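Local coordinates for genome polyprotein (Chicken sicinivirus JSY, PDB 6QWT), which probably copies the viral RNA genome as the RNA-dependent RNA polymerase (3Dpol) piece of a picornaviral polyprotein, at residues H397-V409 / L427-W439. Numbering follows the deposited sequence.
Sequences HPVISPETYQQSV and LAHHAGPNNYQKW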
ATOM      1  N   HIS A 397      21.864   2.357   1.175  1.00 21.58           N
ATOM      2  CA  HIS A 397      21.199   1.431   2.082  1.00 23.64           C
ATOM      3  C   HIS A 397      19.801   1.939   2.430  1.00 23.58           C
ATOM      4  O   HIS A 397      19.625   3.127   2.716  1.00 21.09           O
ATOM      5  CB  HIS A 397      21.999   1.266   3.376  1.00 23.12           C
ATOM      6  CG  HIS A 397      23.280   0.507   3.216  1.00 26.93           C
ATOM      7  ND1 HIS A 397      23.352  -0.865   3.333  1.00 24.02           N
ATOM      8  CD2 HIS A 397      24.543   0.931   2.978  1.00 24.56           C
ATOM      9  CE1 HIS A 397      24.603  -1.254   3.161  1.00 25.90           C
ATOM     10  NE2 HIS A 397      25.346  -0.184   2.944  1.00 30.23           N
ATOM     11  N   PRO A 398      18.795   1.065   2.417  1.00 21.93           N
ATOM     12  CA  PRO A 398      17.515   1.389   3.062  1.00 22.18           C
ATOM     13  C   PRO A 398      17.589   1.081   4.549  1.00 22.35           C
ATOM     14  O   PRO A 398      17.618  -0.083   4.959  1.00 26.21           O
ATOM     15  CB  PRO A 398      16.521   0.475   2.332  1.00 22.57           C
ATOM     16  CG  PRO A 398      17.339  -0.702   1.905  1.00 20.84           C
ATOM     17  CD  PRO A 398      18.750  -0.216   1.692  1.00 21.09           C
ATOM     18  N   VAL A 399      17.638   2.131   5.363  1.00 22.43           N
ATOM     19  CA  VAL A 399      17.821   2.000   6.804  1.00 20.72           C
ATOM     20  C   VAL A 399      16.467   2.241   7.461  1.00 21.51           C
ATOM     21  O   VAL A 399      16.041   3.386   7.641  1.00 23.45           O
ATOM     22  CB  VAL A 399      18.891   2.961   7.327  1.00 25.88           C
ATOM     23  CG1 VAL A 399      19.133   2.738   8.820  1.00 18.09           C
ATOM     24  CG2 VAL A 399      20.179   2.776   6.538  1.00 20.62           C
ATOM     25  N   ILE A 400      15.790   1.157   7.824  1.00 24.07           N
ATOM     26  CA  ILE A 400      14.479   1.246   8.453  1.00 22.44           C
ATOM     27  C   ILE A 400      14.642   1.682   9.903  1.00 21.67           C
ATOM     28  O   ILE A 400      15.697   1.492  10.520  1.00 23.21           O
ATOM     29  CB  ILE A 400      13.731  -0.100   8.333  1.00 23.78           C
ATOM     30  CG1 ILE A 400      12.225   0.091   8.533  1.00 24.17           C
ATOM     31  CG2 ILE A 400      14.293  -1.133   9.304  1.00 20.00           C
ATOM     32  CD1 ILE A 400      11.389  -1.019   7.924  1.00 22.10           C
ATOM     33  N   SER A 401      13.594   2.293  10.445  1.00 23.64           N
ATOM     34  CA  SER A 401      13.619   2.736  11.832  1.00 24.06           C
ATOM     35  C   SER A 401      13.848   1.539  12.751  1.00 26.34           C
ATOM     36  O   SER A 401      13.200   0.498  12.576  1.00 21.38           O
ATOM     37  CB  SER A 401      12.310   3.435  12.196  1.00 23.44           C
ATOM     38  OG  SER A 401      11.206   2.569  11.990  1.00 27.33           O
ATOM     39  N   PRO A 402      14.759   1.638  13.722  1.00 28.05           N
ATOM     40  CA  PRO A 402      15.024   0.482  14.597  1.00 24.13           C
ATOM     41  C   PRO A 402      13.795  -0.010  15.341  1.00 24.47           C
ATOM     42  O   PRO A 402      13.725  -1.197  15.683  1.00 21.71           O
ATOM     43  CB  PRO A 402      16.100   1.012  15.557  1.00 26.59           C
ATOM     44  CG  PRO A 402      16.765   2.120  14.805  1.00 25.60           C
ATOM     45  CD  PRO A 402      15.675   2.760  13.989  1.00 25.88           C
ATOM     46  N   GLU A 403      12.818   0.870  15.585  1.00 24.67           N
ATOM     47  CA  GLU A 403      11.597   0.466  16.272  1.00 26.96           C
ATOM     48  C   GLU A 403      10.863  -0.627  15.507  1.00 24.52           C
ATOM     49  O   GLU A 403      10.162  -1.441  16.113  1.00 24.50           O
ATOM     50  CB  GLU A 403      10.686   1.677  16.483  1.00 27.76           C
ATOM     51  CG  GLU A 403       9.538   1.418  17.446  1.00 38.18           C
ATOM     52  CD  GLU A 403       8.584   2.596  17.558  1.00 43.86           C
ATOM     53  OE1 GLU A 403       8.255   2.991  18.700  1.00 37.03           O
ATOM     54  OE2 GLU A 403       8.165   3.130  16.507  1.00 47.13           O
ATOM     55  N   THR A 404      11.012  -0.658  14.180  1.00 22.70           N
ATOM     56  CA  THR A 404      10.354  -1.682  13.375  1.00 23.22           C
ATOM     57  C   THR A 404      10.759  -3.082  13.828  1.00 23.59           C
ATOM     58  O   THR A 404       9.913  -3.884  14.237  1.00 28.57           O
ATOM     59  CB  THR A 404      10.680  -1.474  11.894  1.00 28.29           C
ATOM     60  OG1 THR A 404      10.125  -0.228  11.448  1.00 30.88           O
ATOM     61  CG2 THR A 404      10.105  -2.606  11.062  1.00 23.75           C
ATOM     62  N   TYR A 405      12.054  -3.398  13.764  1.00 23.72           N
ATOM     63  CA  TYR A 405      12.496  -4.751  14.084  1.00 21.02           C
ATOM     64  C   TYR A 405      12.743  -4.974  15.572  1.00 20.74           C
ATOM     65  O   TYR A 405      12.786  -6.131  16.007  1.00 20.70           O
ATOM     66  CB  TYR A 405      13.761  -5.115  13.292  1.00 19.89           C
ATOM     67  CG  TYR A 405      14.876  -4.094  13.320  1.00 19.17           C
ATOM     68  CD1 TYR A 405      14.991  -3.135  12.320  1.00 20.81           C
ATOM     69  CD2 TYR A 405      15.834  -4.106  14.327  1.00 18.92           C
ATOM     70  CE1 TYR A 405      16.019  -2.204  12.329  1.00 21.56           C
ATOM     71  CE2 TYR A 405      16.868  -3.176  14.346  1.00 21.95           C
ATOM     72  CZ  TYR A 405      16.954  -2.229  13.345  1.00 23.27           C
ATOM     73  OH  TYR A 405      17.973  -1.303  13.356  1.00 20.59           O
ATOM     74  N   GLN A 406      12.903  -3.909  16.361  1.00 20.31           N
ATOM     75  CA  GLN A 406      12.993  -4.082  17.808  1.00 21.26           C
ATOM     76  C   GLN A 406      11.647  -4.488  18.399  1.00 21.78           C
ATOM     77  O   GLN A 406      11.587  -5.321  19.311  1.00 19.57           O
ATOM     78  CB  GLN A 406      13.503  -2.800  18.465  1.00 20.75           C
ATOM     79  CG  GLN A 406      14.995  -2.559  18.264  1.00 25.02           C
ATOM     80  CD  GLN A 406      15.430  -1.176  18.711  1.00 24.07           C
ATOM     81  OE1 GLN A 406      14.602  -0.295  18.942  1.00 28.05           O
ATOM     82  NE2 GLN A 406      16.737  -0.977  18.834  1.00 21.56           N
ATOM     83  N   GLN A 407      10.555  -3.917  17.887  1.00 22.06           N
ATOM     84  CA  GLN A 407       9.236  -4.240  18.419  1.00 21.50           C
ATOM     85  C   GLN A 407       8.671  -5.514  17.799  1.00 21.71           C
ATOM     86  O   GLN A 407       8.068  -6.330  18.505  1.00 22.88           O
ATOM     87  CB  GLN A 407       8.276  -3.070  18.191  1.00 21.20           C
ATOM     88  CG  GLN A 407       8.659  -1.791  18.918  1.00 21.57           C
ATOM     89  CD  GLN A 407       8.702  -1.954  20.426  1.00 24.89           C
ATOM     90  OE1 GLN A 407       7.731  -2.392  21.046  1.00 25.23           O
ATOM     91  NE2 GLN A 407       9.832  -1.597  21.026  1.00 22.31           N
ATOM     92  N   SER A 408       8.853  -5.703  16.489  1.00 21.73           N
ATOM     93  CA  SER A 408       8.245  -6.850  15.817  1.00 23.06           C
ATOM     94  C   SER A 408       8.799  -8.168  16.337  1.00 27.40           C
ATOM     95  O   SER A 408       8.073  -9.168  16.383  1.00 22.66           O
ATOM     96  CB  SER A 408       8.459  -6.763  14.306  1.00 25.62           C
ATOM     97  OG  SER A 408       7.728  -5.688  13.744  1.00 37.48           O
ATOM     98  N   VAL A 409      10.074  -8.192  16.733  1.00 20.20           N
ATOM     99  CA  VAL A 409      10.693  -9.439  17.159  1.00 22.85           C
ATOM    100  C   VAL A 409      10.086  -9.955  18.454  1.00 19.16           C
ATOM    101  O   VAL A 409      10.221 -11.144  18.768  1.00 21.19           O
ATOM    102  CB  VAL A 409      12.218  -9.261  17.301  1.00 21.86           C
ATOM    103  CG1 VAL A 409      12.554  -8.507  18.581  1.00 18.31           C
ATOM    104  CG2 VAL A 409      12.916 -10.614  17.261  1.00 15.59           C
ATOM    105  N   LEU A 427      16.104  -6.669   7.415  1.00 21.83           N
ATOM    106  CA  LEU A 427      15.847  -5.252   7.633  1.00 25.53           C
ATOM    107  C   LEU A 427      16.919  -4.594   8.490  1.00 21.31           C
ATOM    108  O   LEU A 427      17.307  -3.452   8.226  1.00 22.40           O
ATOM    109  CB  LEU A 427      14.474  -5.061   8.290  1.00 23.10           C
ATOM    110  CG  LEU A 427      13.267  -5.661   7.560  1.00 24.88           C
ATOM    111  CD1 LEU A 427      11.995  -5.459   8.369  1.00 22.51           C
ATOM    112  CD2 LEU A 427      13.126  -5.046   6.180  1.00 28.12           C
ATOM    113  N   ALA A 428      17.416  -5.307   9.503  1.00 20.67           N
ATOM    114  CA  ALA A 428      18.238  -4.717  10.552  1.00 21.89           C
ATOM    115  C   ALA A 428      19.708  -4.554  10.177  1.00 20.85           C
ATOM    116  O   ALA A 428      20.363  -3.642  10.693  1.00 20.36           O
ATOM    117  CB  ALA A 428      18.137  -5.564  11.825  1.00 20.02           C
ATOM    118  N   HIS A 429      20.251  -5.402   9.301  1.00 19.78           N
ATOM    119  CA  HIS A 429      21.683  -5.343   9.020  1.00 22.63           C
ATOM    120  C   HIS A 429      22.096  -4.044   8.340  1.00 24.42           C
ATOM    121  O   HIS A 429      23.272  -3.668   8.418  1.00 19.13           O
ATOM    122  CB  HIS A 429      22.111  -6.537   8.163  1.00 17.64           C
ATOM    123  CG  HIS A 429      21.824  -6.366   6.703  1.00 20.96           C
ATOM    124  ND1 HIS A 429      22.705  -5.751   5.838  1.00 20.56           N
ATOM    125  CD2 HIS A 429      20.754  -6.729   5.959  1.00 20.34           C
ATOM    126  CE1 HIS A 429      22.187  -5.742   4.621  1.00 20.89           C
ATOM    127  NE2 HIS A 429      21.004  -6.328   4.669  1.00 24.85           N
ATOM    128  N   HIS A 430      21.162  -3.352   7.679  1.00 20.96           N
ATOM    129  CA  HIS A 430      21.474  -2.097   7.001  1.00 23.74           C
ATOM    130  C   HIS A 430      21.879  -0.984   7.960  1.00 23.35           C
ATOM    131  O   HIS A 430      22.416   0.032   7.506  1.00 22.67           O
ATOM    132  CB  HIS A 430      20.277  -1.637   6.166  1.00 21.74           C
ATOM    133  CG  HIS A 430      20.077  -2.424   4.908  1.00 23.81           C
ATOM    134  ND1 HIS A 430      21.021  -2.473   3.905  1.00 21.87           N
ATOM    135  CD2 HIS A 430      19.044  -3.193   4.492  1.00 19.26           C
ATOM    136  CE1 HIS A 430      20.577  -3.237   2.922  1.00 24.63           C
ATOM    137  NE2 HIS A 430      19.379  -3.688   3.253  1.00 21.99           N
ATOM    138  N   ALA A 431      21.640  -1.141   9.259  1.00 21.78           N
ATOM    139  CA  ALA A 431      22.030  -0.140  10.242  1.00 24.90           C
ATOM    140  C   ALA A 431      23.529  -0.121  10.514  1.00 22.71           C
ATOM    141  O   ALA A 431      23.987   0.731  11.280  1.00 23.52           O
ATOM    142  CB  ALA A 431      21.280  -0.371  11.558  1.00 22.21           C
ATOM    143  N   GLY A 432      24.297  -1.030   9.917  1.00 22.95           N
ATOM    144  CA  GLY A 432      25.705  -1.145  10.207  1.00 25.75           C
ATOM    145  C   GLY A 432      26.016  -2.435  10.939  1.00 24.09           C
ATOM    146  O   GLY A 432      25.174  -2.984  11.655  1.00 20.86           O
ATOM    147  N   PRO A 433      27.245  -2.938  10.776  1.00 24.98           N
ATOM    148  CA  PRO A 433      27.577  -4.251  11.358  1.00 22.79           C
ATOM    149  C   PRO A 433      27.406  -4.323  12.866  1.00 21.93           C
ATOM    150  O   PRO A 433      26.958  -5.355  13.381  1.00 20.83           O
ATOM    151  CB  PRO A 433      29.044  -4.454  10.941  1.00 25.01           C
ATOM    152  CG  PRO A 433      29.546  -3.087  10.578  1.00 26.16           C
ATOM    153  CD  PRO A 433      28.365  -2.370  10.008  1.00 24.67           C
ATOM    154  N   ASN A 434      27.735  -3.260  13.596  1.00 23.24           N
ATOM    155  CA  ASN A 434      27.695  -3.327  15.049  1.00 28.45           C
ATOM    156  C   ASN A 434      26.363  -2.883  15.634  1.00 28.01           C
ATOM    157  O   ASN A 434      26.031  -3.288  16.753  1.00 24.83           O
ATOM    158  CB  ASN A 434      28.837  -2.498  15.644  1.00 31.49           C
ATOM    159  CG  ASN A 434      30.195  -3.130  15.392  1.00 34.18           C
ATOM    160  OD1 ASN A 434      30.396  -4.319  15.652  1.00 36.74           O
ATOM    161  ND2 ASN A 434      31.127  -2.346  14.865  1.00 35.57           N
ATOM    162  N   ASN A 435      25.591  -2.068  14.915  1.00 27.37           N
ATOM    163  CA  ASN A 435      24.205  -1.859  15.315  1.00 26.86           C
ATOM    164  C   ASN A 435      23.385  -3.118  15.072  1.00 25.74           C
ATOM    165  O   ASN A 435      22.500  -3.456  15.865  1.00 24.95           O
ATOM    166  CB  ASN A 435      23.615  -0.667  14.568  1.00 27.74           C
ATOM    167  CG  ASN A 435      24.300   0.630  14.931  1.00 35.27           C
ATOM    168  OD1 ASN A 435      24.409   0.975  16.107  1.00 36.54           O
ATOM    169  ND2 ASN A 435      24.781   1.352  13.924  1.00 32.94           N
ATOM    170  N   TYR A 436      23.683  -3.834  13.986  1.00 25.14           N
ATOM    171  CA  TYR A 436      23.082  -5.144  13.764  1.00 20.48           C
ATOM    172  C   TYR A 436      23.443  -6.106  14.884  1.00 25.49           C
ATOM    173  O   TYR A 436      22.584  -6.836  15.390  1.00 23.23           O
ATOM    174  CB  TYR A 436      23.540  -5.693  12.414  1.00 19.14           C
ATOM    175  CG  TYR A 436      23.035  -7.077  12.077  1.00 23.21           C
ATOM    176  CD1 TYR A 436      21.673  -7.337  11.974  1.00 22.03           C
ATOM    177  CD2 TYR A 436      23.920  -8.124  11.847  1.00 19.92           C
ATOM    178  CE1 TYR A 436      21.208  -8.604  11.658  1.00 19.21           C
ATOM    179  CE2 TYR A 436      23.463  -9.393  11.532  1.00 17.16           C
ATOM    180  CZ  TYR A 436      22.107  -9.626  11.439  1.00 19.30           C
ATOM    181  OH  TYR A 436      21.646 -10.887  11.122  1.00 17.30           O
ATOM    182  N   GLN A 437      24.716  -6.113  15.292  1.00 23.64           N
ATOM    183  CA  GLN A 437      25.149  -7.027  16.343  1.00 25.43           C
ATOM    184  C   GLN A 437      24.466  -6.713  17.667  1.00 24.41           C
ATOM    185  O   GLN A 437      24.106  -7.624  18.419  1.00 23.61           O
ATOM    186  CB  GLN A 437      26.667  -6.968  16.495  1.00 26.47           C
ATOM    187  CG  GLN A 437      27.241  -8.103  17.321  1.00 29.33           C
ATOM    188  CD  GLN A 437      26.870  -9.462  16.762  1.00 34.91           C
ATOM    189  OE1 GLN A 437      26.990  -9.706  15.560  1.00 36.14           O
ATOM    190  NE2 GLN A 437      26.405 -10.352  17.633  1.00 31.30           N
ATOM    191  N   LYS A 438      24.278  -5.422  17.969  1.00 25.97           N
ATOM    192  CA  LYS A 438      23.631  -5.044  19.224  1.00 27.26           C
ATOM    193  C   LYS A 438      22.199  -5.562  19.281  1.00 24.25           C
ATOM    194  O   LYS A 438      21.747  -6.050  20.323  1.00 22.97           O
ATOM    195  CB  LYS A 438      23.663  -3.525  19.397  1.00 23.67           C
ATOM    196  CG  LYS A 438      25.020  -2.971  19.808  1.00 25.92           C
ATOM    197  CD  LYS A 438      25.031  -1.447  19.755  1.00 33.22           C
ATOM    198  CE  LYS A 438      26.380  -0.875  20.181  1.00 36.30           C
ATOM    199  NZ  LYS A 438      27.467  -1.211  19.220  1.00 35.76           N
ATOM    200  N   TRP A 439      21.473  -5.464  18.167  1.00 24.41           N
ATOM    201  CA  TRP A 439      20.128  -6.024  18.105  1.00 21.03           C
ATOM    202  C   TRP A 439      20.163  -7.538  18.277  1.00 22.31           C
ATOM    203  O   TRP A 439      19.383  -8.103  19.051  1.00 24.41           O
ATOM    204  CB  TRP A 439      19.464  -5.638  16.784  1.00 20.26           C
ATOM    205  CG  TRP A 439      18.128  -6.280  16.576  1.00 21.81           C
ATOM    206  CD1 TRP A 439      16.955  -5.958  17.197  1.00 19.61           C
ATOM    207  CD2 TRP A 439      17.825  -7.360  15.684  1.00 23.72           C
ATOM    208  NE1 TRP A 439      15.942  -6.771  16.749  1.00 21.37           N
ATOM    209  CE2 TRP A 439      16.450  -7.641  15.819  1.00 21.19           C
ATOM    210  CE3 TRP A 439      18.585  -8.119  14.787  1.00 20.84           C
ATOM    211  CZ2 TRP A 439      15.818  -8.646  15.089  1.00 21.91           C
ATOM    212  CZ3 TRP A 439      17.956  -9.119  14.064  1.00 21.87           C
ATOM    213  CH2 TRP A 439      16.586  -9.373  14.218  1.00 19.13           C
TER
HETATM  214  O   HOH W   1      16.369  -1.699   6.402  1.00 20.68           O
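Y405 lays one ring face under A428 and turns an edge toward W439, and this is the dense end of the contact. The methyl CB of A428 sits squarely over that face, a CH-pi contact 3.6 Å from the centroid, while P402 O lies over the opposite face. The CD2 edge of Y405 points at the face of the W439 five-membered ring in a T-shaped pair, planes at 82°, with Y405 CD2 and W439 CD1 3.6 Å apart. Y405 CG stands between the backbone N and carbonyl carbon (chi1 49°), which tucks the ring against its own helix turn. W439 NE1 gives a weak, bent hydrogen bond to Y405 O. Strand 396-400 and helix 402-408 pack on the end of helix 417-428, the turn after it and helix 433-449, consistent with the thumb of the right-hand polymerase fold.

At the strand end, H397 and H430 meet ND1 to ND1 at 2.9 Å, nearly straight (175°). Either ND1 could donate; with H397 NE2 paired to D389 and H430 NE2 to D213, one ring is probably doubly protonated and positively charged. P398 CD lies over one face of H430, 3.8 Å from the centroid, and H429 NE2 over the rim of the other.

Packing is looser between these ends. A water accepts from I400 N and donates to L427 O, and I400 CG2 only brushes L427 CB at 4.1 Å. On the partly exposed side, V399 CG2 stays 3.7 Å from H430 O, and V399 CG1 reaches A431 CA at just 4.3 Å.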